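Local coordinates for protein carbamate kinase (Aeropyrum pernix, PDB 2E9Y) that probably catalyses phosphoryl transfer between ATP and carbamate, the reaction that links carbamate to carbamoyl phosphate, at residues S125-R139 with F153-S167. Sequence-based numbering, arbitrary orientation.
Sequences SFNNPSKPVGPIYGR and FKRDPRGGFRRVVPS
R162 curls over P132, whose CB lies 3.7 Å from R162 CZ against one face of the guanidinium, and this fit illustrates how one strand can pair across a corner in its antiparallel partner. Strands 131-133 and 136-137 both pair with strand 161-165, V133 N reaching R163 O (3.0 Å) and Y137 N reaching F161 O (2.8 Å), but the chain turns at G134 and P135 between them. A water fills the resulting hollow, donating to V133 O and P135 O and accepting from R162 NE and R163 N. Bends at chi2 (-61°) and chi3 (-60°) fold the R162 chain back over this corner; an alanine here would probably strip the cover from P132 and leave the water short of a donor. On the face bearing Y137, F153 sets its CE2 edge over one face of the tyrosine ring in a T-shaped (edge-to-face) stack, planes 74° apart, while helix 139-149 packs against both rings. At the other end P129 wedges its CB against the V165-P166 peptide, and P166 in turn fits between P129 and F126. S125 OG closes this end by accepting from S167 N (2.7 Å). At the bend, water thus replaces direct strand pairing.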
ATOM      1  N   SER A 125       7.973   3.885 -25.812  1.00 25.52           N
ATOM      2  CA  SER A 125       6.891   4.577 -25.130  1.00 26.13           C
ATOM      3  C   SER A 125       7.327   5.841 -24.384  1.00 25.75           C
ATOM      4  O   SER A 125       6.533   6.767 -24.220  1.00 27.49           O
ATOM      5  CB  SER A 125       6.194   3.615 -24.163  1.00 26.15           C
ATOM      6  OG  SER A 125       4.885   4.067 -23.872  1.00 29.06           O
ATOM      7  N   PHE A 126       8.577   5.888 -23.932  1.00 24.36           N
ATOM      8  CA  PHE A 126       9.042   7.060 -23.176  1.00 26.38           C
ATOM      9  C   PHE A 126       9.104   8.314 -24.062  1.00 28.69           C
ATOM     10  O   PHE A 126       9.032   9.439 -23.588  1.00 29.22           O
ATOM     11  CB  PHE A 126      10.439   6.788 -22.586  1.00 23.38           C
ATOM     12  CG  PHE A 126      10.342   5.949 -21.335  1.00 24.97           C
ATOM     13  CD1 PHE A 126       9.950   6.527 -20.129  1.00 22.36           C
ATOM     14  CD2 PHE A 126      10.693   4.612 -21.385  1.00 23.75           C
ATOM     15  CE1 PHE A 126       9.888   5.743 -18.978  1.00 24.71           C
ATOM     16  CE2 PHE A 126      10.627   3.835 -20.228  1.00 24.93           C
ATOM     17  CZ  PHE A 126      10.220   4.395 -19.027  1.00 25.24           C
ATOM     18  N   ASN A 127       9.310   8.096 -25.382  1.00 29.29           N
ATOM     19  CA  ASN A 127       9.373   9.237 -26.293  1.00 31.84           C
ATOM     20  C   ASN A 127       8.007   9.481 -26.957  1.00 31.82           C
ATOM     21  O   ASN A 127       7.749  10.522 -27.545  1.00 33.61           O
ATOM     22  CB  ASN A 127      10.456   8.966 -27.353  1.00 34.28           C
ATOM     23  CG  ASN A 127      10.853  10.249 -28.057  1.00 37.25           C
ATOM     24  OD1 ASN A 127      11.757  10.977 -27.637  1.00 39.34           O
ATOM     25  ND2 ASN A 127      10.202  10.491 -29.208  1.00 37.95           N
ATOM     26  N   ASN A 128       7.130   8.449 -26.869  1.00 29.42           N
ATOM     27  CA  ASN A 128       5.790   8.554 -27.457  1.00 28.11           C
ATOM     28  C   ASN A 128       4.702   8.143 -26.449  1.00 25.48           C
ATOM     29  O   ASN A 128       3.948   7.208 -26.677  1.00 26.23           O
ATOM     30  CB  ASN A 128       5.739   7.634 -28.688  1.00 30.85           C
ATOM     31  CG  ASN A 128       4.372   7.675 -29.345  1.00 31.76           C
ATOM     32  OD1 ASN A 128       3.755   8.729 -29.502  1.00 36.79           O
ATOM     33  ND2 ASN A 128       3.919   6.489 -29.788  1.00 33.85           N
ATOM     34  N   PRO A 129       4.598   8.858 -25.319  1.00 23.07           N
ATOM     35  CA  PRO A 129       3.567   8.512 -24.331  1.00 23.20           C
ATOM     36  C   PRO A 129       2.167   8.652 -24.916  1.00 23.87           C
ATOM     37  O   PRO A 129       1.877   9.626 -25.613  1.00 20.84           O
ATOM     38  CB  PRO A 129       3.838   9.496 -23.192  1.00 23.04           C
ATOM     39  CG  PRO A 129       4.400  10.690 -23.906  1.00 24.22           C
ATOM     40  CD  PRO A 129       5.341  10.062 -24.908  1.00 21.98           C
ATOM     41  N   SER A 130       1.294   7.687 -24.634  1.00 23.85           N
ATOM     42  CA  SER A 130      -0.059   7.731 -25.176  1.00 26.01           C
ATOM     43  C   SER A 130      -1.153   7.288 -24.213  1.00 25.89           C
ATOM     44  O   SER A 130      -2.326   7.245 -24.581  1.00 27.51           O
ATOM     45  CB  SER A 130      -0.135   6.877 -26.439  1.00 27.77           C
ATOM     46  OG  SER A 130       0.106   5.517 -26.131  1.00 32.10           O
ATOM     47  N   LYS A 131      -0.779   6.948 -22.987  1.00 23.67           N
ATOM     48  CA  LYS A 131      -1.772   6.517 -22.010  1.00 24.26           C
ATOM     49  C   LYS A 131      -2.271   7.723 -21.217  1.00 21.83           C
ATOM     50  O   LYS A 131      -1.511   8.338 -20.477  1.00 19.87           O
ATOM     51  CB  LYS A 131      -1.164   5.488 -21.056  1.00 25.80           C
ATOM     52  CG  LYS A 131      -2.176   4.850 -20.115  1.00 30.71           C
ATOM     53  CD  LYS A 131      -3.183   4.002 -20.883  1.00 33.10           C
ATOM     54  CE  LYS A 131      -4.281   3.479 -19.965  1.00 36.74           C
ATOM     55  NZ  LYS A 131      -3.723   2.702 -18.823  1.00 38.14           N
ATOM     56  N   PRO A 132      -3.556   8.085 -21.378  1.00 20.92           N
ATOM     57  CA  PRO A 132      -4.131   9.225 -20.659  1.00 20.18           C
ATOM     58  C   PRO A 132      -4.280   8.898 -19.177  1.00 19.34           C
ATOM     59  O   PRO A 132      -4.692   7.795 -18.826  1.00 20.73           O
ATOM     60  CB  PRO A 132      -5.501   9.410 -21.321  1.00 19.67           C
ATOM     61  CG  PRO A 132      -5.350   8.760 -22.663  1.00 22.47           C
ATOM     62  CD  PRO A 132      -4.517   7.548 -22.354  1.00 22.58           C
ATOM     63  N   VAL A 133      -3.941   9.855 -18.321  1.00 17.99           N
ATOM     64  CA  VAL A 133      -4.062   9.671 -16.877  1.00 20.02           C
ATOM     65  C   VAL A 133      -4.428  10.986 -16.211  1.00 18.80           C
ATOM     66  O   VAL A 133      -3.791  12.012 -16.443  1.00 18.92           O
ATOM     67  CB  VAL A 133      -2.744   9.163 -16.244  1.00 18.94           C
ATOM     68  CG1 VAL A 133      -2.873   9.141 -14.723  1.00 23.27           C
ATOM     69  CG2 VAL A 133      -2.428   7.762 -16.750  1.00 24.62           C
ATOM     70  N   GLY A 134      -5.468  10.957 -15.389  1.00 19.21           N
ATOM     71  CA  GLY A 134      -5.860  12.162 -14.695  1.00 19.40           C
ATOM     72  C   GLY A 134      -7.005  12.942 -15.310  1.00 19.57           C
ATOM     73  O   GLY A 134      -7.691  12.465 -16.211  1.00 18.51           O
ATOM     74  N   PRO A 135      -7.215  14.173 -14.831  1.00 21.09           N
ATOM     75  CA  PRO A 135      -8.265  15.090 -15.269  1.00 22.25           C
ATOM     76  C   PRO A 135      -7.957  15.819 -16.561  1.00 22.50           C
ATOM     77  O   PRO A 135      -6.902  15.637 -17.167  1.00 21.72           O
ATOM     78  CB  PRO A 135      -8.364  16.054 -14.101  1.00 21.95           C
ATOM     79  CG  PRO A 135      -6.920  16.221 -13.734  1.00 23.87           C
ATOM     80  CD  PRO A 135      -6.389  14.797 -13.779  1.00 20.54           C
ATOM     81  N   ILE A 136      -8.902  16.654 -16.970  1.00 21.82           N
ATOM     82  CA  ILE A 136      -8.748  17.455 -18.167  1.00 21.80           C
ATOM     83  C   ILE A 136      -8.002  18.717 -17.755  1.00 22.62           C
ATOM     84  O   ILE A 136      -8.346  19.354 -16.755  1.00 23.29           O
ATOM     85  CB  ILE A 136     -10.122  17.821 -18.755  1.00 22.41           C
ATOM     86  CG1 ILE A 136     -10.790  16.553 -19.289  1.00 22.23           C
ATOM     87  CG2 ILE A 136      -9.964  18.877 -19.845  1.00 21.65           C
ATOM     88  CD1 ILE A 136     -12.239  16.725 -19.661  1.00 28.92           C
ATOM     89  N   TYR A 137      -6.966  19.058 -18.513  1.00 20.32           N
ATOM     90  CA  TYR A 137      -6.161  20.241 -18.235  1.00 20.65           C
ATOM     91  C   TYR A 137      -6.463  21.333 -19.241  1.00 22.09           C
ATOM     92  O   TYR A 137      -6.762  21.050 -20.403  1.00 21.27           O
ATOM     93  CB  TYR A 137      -4.673  19.909 -18.324  1.00 20.39           C
ATOM     94  CG  TYR A 137      -4.174  18.993 -17.241  1.00 20.63           C
ATOM     95  CD1 TYR A 137      -4.191  17.611 -17.414  1.00 19.54           C
ATOM     96  CD2 TYR A 137      -3.668  19.507 -16.046  1.00 18.79           C
ATOM     97  CE1 TYR A 137      -3.709  16.755 -16.423  1.00 20.58           C
ATOM     98  CE2 TYR A 137      -3.181  18.660 -15.048  1.00 19.79           C
ATOM     99  CZ  TYR A 137      -3.203  17.286 -15.245  1.00 20.61           C
ATOM    100  OH  TYR A 137      -2.710  16.439 -14.272  1.00 19.44           O
ATOM    101  N   GLY A 138      -6.379  22.580 -18.782  1.00 23.04           N
ATOM    102  CA  GLY A 138      -6.618  23.713 -19.655  1.00 23.86           C
ATOM    103  C   GLY A 138      -5.353  23.994 -20.442  1.00 24.47           C
ATOM    104  O   GLY A 138      -4.267  23.571 -20.048  1.00 23.77           O
ATOM    105  N   ARG A 139      -5.486  24.710 -21.552  1.00 25.38           N
ATOM    106  CA  ARG A 139      -4.340  25.022 -22.393  1.00 27.33           C
ATOM    107  C   ARG A 139      -3.185  25.692 -21.651  1.00 27.77           C
ATOM    108  O   ARG A 139      -2.039  25.246 -21.737  1.00 27.09           O
ATOM    109  CB  ARG A 139      -4.779  25.908 -23.557  1.00 29.69           C
ATOM    110  CG  ARG A 139      -3.650  26.312 -24.480  1.00 32.94           C
ATOM    111  CD  ARG A 139      -4.152  27.232 -25.577  1.00 37.02           C
ATOM    112  NE  ARG A 139      -3.060  27.758 -26.386  1.00 40.07           N
ATOM    113  CZ  ARG A 139      -3.227  28.531 -27.453  1.00 42.50           C
ATOM    114  NH1 ARG A 139      -4.448  28.871 -27.846  1.00 43.68           N
ATOM    115  NH2 ARG A 139      -2.170  28.963 -28.129  1.00 43.46           N
ATOM    116  N   PHE A 153       1.172  16.155 -23.433  1.00 17.33           N
ATOM    117  CA  PHE A 153      -0.287  16.175 -23.489  1.00 17.65           C
ATOM    118  C   PHE A 153      -0.847  15.809 -24.851  1.00 18.01           C
ATOM    119  O   PHE A 153      -0.158  15.884 -25.867  1.00 18.57           O
ATOM    120  CB  PHE A 153      -0.803  17.577 -23.127  1.00 18.96           C
ATOM    121  CG  PHE A 153      -0.522  17.980 -21.714  1.00 18.75           C
ATOM    122  CD1 PHE A 153       0.686  18.582 -21.378  1.00 17.34           C
ATOM    123  CD2 PHE A 153      -1.449  17.730 -20.710  1.00 18.04           C
ATOM    124  CE1 PHE A 153       0.968  18.924 -20.060  1.00 18.67           C
ATOM    125  CE2 PHE A 153      -1.174  18.071 -19.389  1.00 18.12           C
ATOM    126  CZ  PHE A 153       0.037  18.667 -19.064  1.00 18.57           C
ATOM    127  N   LYS A 154      -2.111  15.406 -24.852  1.00 18.64           N
ATOM    128  CA  LYS A 154      -2.834  15.090 -26.074  1.00 18.47           C
ATOM    129  C   LYS A 154      -4.129  15.879 -25.998  1.00 19.07           C
ATOM    130  O   LYS A 154      -4.764  15.955 -24.942  1.00 17.11           O
ATOM    131  CB  LYS A 154      -3.144  13.595 -26.184  1.00 23.87           C
ATOM    132  CG  LYS A 154      -2.083  12.808 -26.937  1.00 27.53           C
ATOM    133  CD  LYS A 154      -2.476  11.343 -27.091  1.00 31.90           C
ATOM    134  CE  LYS A 154      -1.473  10.599 -27.964  1.00 34.50           C
ATOM    135  NZ  LYS A 154      -0.073  10.813 -27.503  1.00 34.97           N
ATOM    136  N   ARG A 155      -4.516  16.492 -27.108  1.00 16.78           N
ATOM    137  CA  ARG A 155      -5.741  17.265 -27.116  1.00 17.13           C
ATOM    138  C   ARG A 155      -6.945  16.329 -27.086  1.00 16.59           C
ATOM    139  O   ARG A 155      -6.958  15.294 -27.752  1.00 18.29           O
ATOM    140  CB  ARG A 155      -5.786  18.160 -28.359  1.00 20.08           C
ATOM    141  CG  ARG A 155      -7.001  19.068 -28.435  1.00 29.27           C
ATOM    142  CD  ARG A 155      -6.998  19.861 -29.727  1.00 34.69           C
ATOM    143  NE  ARG A 155      -5.817  20.712 -29.850  1.00 38.73           N
ATOM    144  CZ  ARG A 155      -5.626  21.837 -29.167  1.00 40.74           C
ATOM    145  NH1 ARG A 155      -6.539  22.258 -28.304  1.00 41.31           N
ATOM    146  NH2 ARG A 155      -4.519  22.542 -29.351  1.00 41.17           N
ATOM    147  N   ASP A 156      -7.942  16.680 -26.283  1.00 15.92           N
ATOM    148  CA  ASP A 156      -9.168  15.890 -26.186  1.00 17.45           C
ATOM    149  C   ASP A 156     -10.200  16.628 -27.036  1.00 17.21           C
ATOM    150  O   ASP A 156     -10.439  17.819 -26.830  1.00 18.00           O
ATOM    151  CB  ASP A 156      -9.648  15.814 -24.732  1.00 18.98           C
ATOM    152  CG  ASP A 156     -10.841  14.888 -24.559  1.00 20.88           C
ATOM    153  OD1 ASP A 156     -11.874  15.109 -25.224  1.00 20.73           O
ATOM    154  OD2 ASP A 156     -10.747  13.934 -23.758  1.00 25.27           O
ATOM    155  N   PRO A 157     -10.823  15.931 -27.999  1.00 17.55           N
ATOM    156  CA  PRO A 157     -11.815  16.494 -28.926  1.00 20.10           C
ATOM    157  C   PRO A 157     -13.003  17.164 -28.222  1.00 22.19           C
ATOM    158  O   PRO A 157     -13.686  18.011 -28.781  1.00 21.85           O
ATOM    159  CB  PRO A 157     -12.342  15.359 -29.809  1.00 21.24           C
ATOM    160  CG  PRO A 157     -12.040  14.063 -29.073  1.00 21.24           C
ATOM    161  CD  PRO A 157     -10.726  14.494 -28.260  1.00 18.17           C
ATOM    162  N   ARG A 158     -13.283  16.733 -26.979  1.00 22.97           N
ATOM    163  CA  ARG A 158     -14.410  17.332 -26.247  1.00 24.11           C
ATOM    164  C   ARG A 158     -14.011  18.650 -25.571  1.00 24.40           C
ATOM    165  O   ARG A 158     -14.823  19.369 -24.997  1.00 24.97           O
ATOM    166  CB  ARG A 158     -14.888  16.348 -25.173  1.00 25.79           C
ATOM    167  CG  ARG A 158     -15.528  15.080 -25.739  1.00 26.24           C
ATOM    168  CD  ARG A 158     -15.679  13.994 -24.664  1.00 28.74           C
ATOM    169  NE  ARG A 158     -14.371  13.685 -24.075  1.00 30.87           N
ATOM    170  CZ  ARG A 158     -14.322  12.838 -23.029  1.00 31.79           C
ATOM    171  NH1 ARG A 158     -15.428  12.297 -22.546  1.00 31.46           N
ATOM    172  NH2 ARG A 158     -13.137  12.536 -22.489  1.00 32.00           N
ATOM    173  N   GLY A 159     -12.694  18.925 -25.609  1.00 23.71           N
ATOM    174  CA  GLY A 159     -12.189  20.148 -25.001  1.00 21.62           C
ATOM    175  C   GLY A 159     -11.060  19.864 -24.010  1.00 20.42           C
ATOM    176  O   GLY A 159     -11.059  18.884 -23.279  1.00 19.17           O
ATOM    177  N   GLY A 160     -10.038  20.740 -24.032  1.00 19.19           N
ATOM    178  CA  GLY A 160      -8.942  20.590 -23.069  1.00 18.89           C
ATOM    179  C   GLY A 160      -7.895  19.549 -23.507  1.00 18.18           C
ATOM    180  O   GLY A 160      -7.842  19.109 -24.649  1.00 17.89           O
ATOM    181  N   PHE A 161      -7.061  19.171 -22.545  1.00 16.39           N
ATOM    182  CA  PHE A 161      -5.977  18.227 -22.786  1.00 18.01           C
ATOM    183  C   PHE A 161      -5.896  17.136 -21.730  1.00 18.02           C
ATOM    184  O   PHE A 161      -6.342  17.317 -20.600  1.00 17.11           O
ATOM    185  CB  PHE A 161      -4.651  18.985 -22.798  1.00 19.66           C
ATOM    186  CG  PHE A 161      -4.588  20.070 -23.829  1.00 18.77           C
ATOM    187  CD1 PHE A 161      -5.097  21.334 -23.556  1.00 22.05           C
ATOM    188  CD2 PHE A 161      -4.058  19.817 -25.087  1.00 19.62           C
ATOM    189  CE1 PHE A 161      -5.082  22.333 -24.528  1.00 20.61           C
ATOM    190  CE2 PHE A 161      -4.036  20.807 -26.062  1.00 20.67           C
ATOM    191  CZ  PHE A 161      -4.550  22.067 -25.784  1.00 21.71           C
ATOM    192  N   ARG A 162      -5.315  16.004 -22.110  1.00 18.93           N
ATOM    193  CA  ARG A 162      -5.121  14.894 -21.185  1.00 18.47           C
ATOM    194  C   ARG A 162      -3.619  14.695 -21.069  1.00 19.00           C
ATOM    195  O   ARG A 162      -2.898  14.784 -22.068  1.00 18.01           O
ATOM    196  CB  ARG A 162      -5.732  13.589 -21.722  1.00 20.16           C
ATOM    197  CG  ARG A 162      -7.252  13.535 -21.802  1.00 23.02           C
ATOM    198  CD  ARG A 162      -7.911  13.695 -20.432  1.00 21.08           C
ATOM    199  NE  ARG A 162      -7.540  12.665 -19.458  1.00 21.29           N
ATOM    200  CZ  ARG A 162      -8.004  11.415 -19.444  1.00 21.68           C
ATOM    201  NH1 ARG A 162      -8.870  11.002 -20.361  1.00 20.68           N
ATOM    202  NH2 ARG A 162      -7.616  10.576 -18.489  1.00 20.83           N
ATOM    203  N   ARG A 163      -3.132  14.450 -19.861  1.00 17.61           N
ATOM    204  CA  ARG A 163      -1.711  14.195 -19.709  1.00 17.37           C
ATOM    205  C   ARG A 163      -1.555  12.750 -20.137  1.00 16.90           C
ATOM    206  O   ARG A 163      -2.362  11.906 -19.756  1.00 17.10           O
ATOM    207  CB  ARG A 163      -1.253  14.317 -18.256  1.00 17.71           C
ATOM    208  CG  ARG A 163       0.237  13.998 -18.097  1.00 19.65           C
ATOM    209  CD  ARG A 163       0.640  13.676 -16.665  1.00 24.02           C
ATOM    210  NE  ARG A 163       2.082  13.449 -16.574  1.00 23.94           N
ATOM    211  CZ  ARG A 163       2.731  13.109 -15.463  1.00 26.33           C
ATOM    212  NH1 ARG A 163       2.073  12.947 -14.322  1.00 25.92           N
ATOM    213  NH2 ARG A 163       4.047  12.942 -15.495  1.00 26.76           N
ATOM    214  N   VAL A 164      -0.544  12.464 -20.948  1.00 16.48           N
ATOM    215  CA  VAL A 164      -0.298  11.097 -21.379  1.00 17.07           C
ATOM    216  C   VAL A 164       1.070  10.701 -20.835  1.00 16.42           C
ATOM    217  O   VAL A 164       1.996  11.508 -20.821  1.00 17.68           O
ATOM    218  CB  VAL A 164      -0.310  10.959 -22.929  1.00 18.73           C
ATOM    219  CG1 VAL A 164      -1.748  11.020 -23.448  1.00 18.52           C
ATOM    220  CG2 VAL A 164       0.522  12.060 -23.559  1.00 18.54           C
ATOM    221  N   VAL A 165       1.179   9.465 -20.365  1.00 17.04           N
ATOM    222  CA  VAL A 165       2.430   8.968 -19.815  1.00 16.65           C
ATOM    223  C   VAL A 165       2.813   7.676 -20.517  1.00 17.48           C
ATOM    224  O   VAL A 165       1.974   7.019 -21.136  1.00 16.86           O
ATOM    225  CB  VAL A 165       2.318   8.693 -18.293  1.00 16.26           C
ATOM    226  CG1 VAL A 165       2.001   9.980 -17.549  1.00 18.26           C
ATOM    227  CG2 VAL A 165       1.260   7.643 -18.034  1.00 14.43           C
ATOM    228  N   PRO A 166       4.100   7.304 -20.442  1.00 17.50           N
ATOM    229  CA  PRO A 166       4.608   6.083 -21.071  1.00 19.39           C
ATOM    230  C   PRO A 166       4.016   4.795 -20.502  1.00 18.59           C
ATOM    231  O   PRO A 166       3.701   4.712 -19.315  1.00 17.73           O
ATOM    232  CB  PRO A 166       6.111   6.149 -20.799  1.00 18.61           C
ATOM    233  CG  PRO A 166       6.389   7.609 -20.677  1.00 20.12           C
ATOM    234  CD  PRO A 166       5.206   8.099 -19.877  1.00 18.17           C
ATOM    235  N   SER A 167       3.881   3.795 -21.361  1.00 18.96           N
ATOM    236  CA  SER A 167       3.394   2.482 -20.947  1.00 19.30           C
ATOM    237  C   SER A 167       4.402   1.491 -21.518  1.00 17.60           C
ATOM    238  O   SER A 167       4.108   0.762 -22.462  1.00 20.14           O
ATOM    239  CB  SER A 167       2.001   2.196 -21.509  1.00 22.65           C
ATOM    240  OG  SER A 167       1.565   0.906 -21.096  1.00 24.84           O
TER
HETATM  241  O   HOH W   1      -5.267  13.789 -18.051  1.00 20.82           O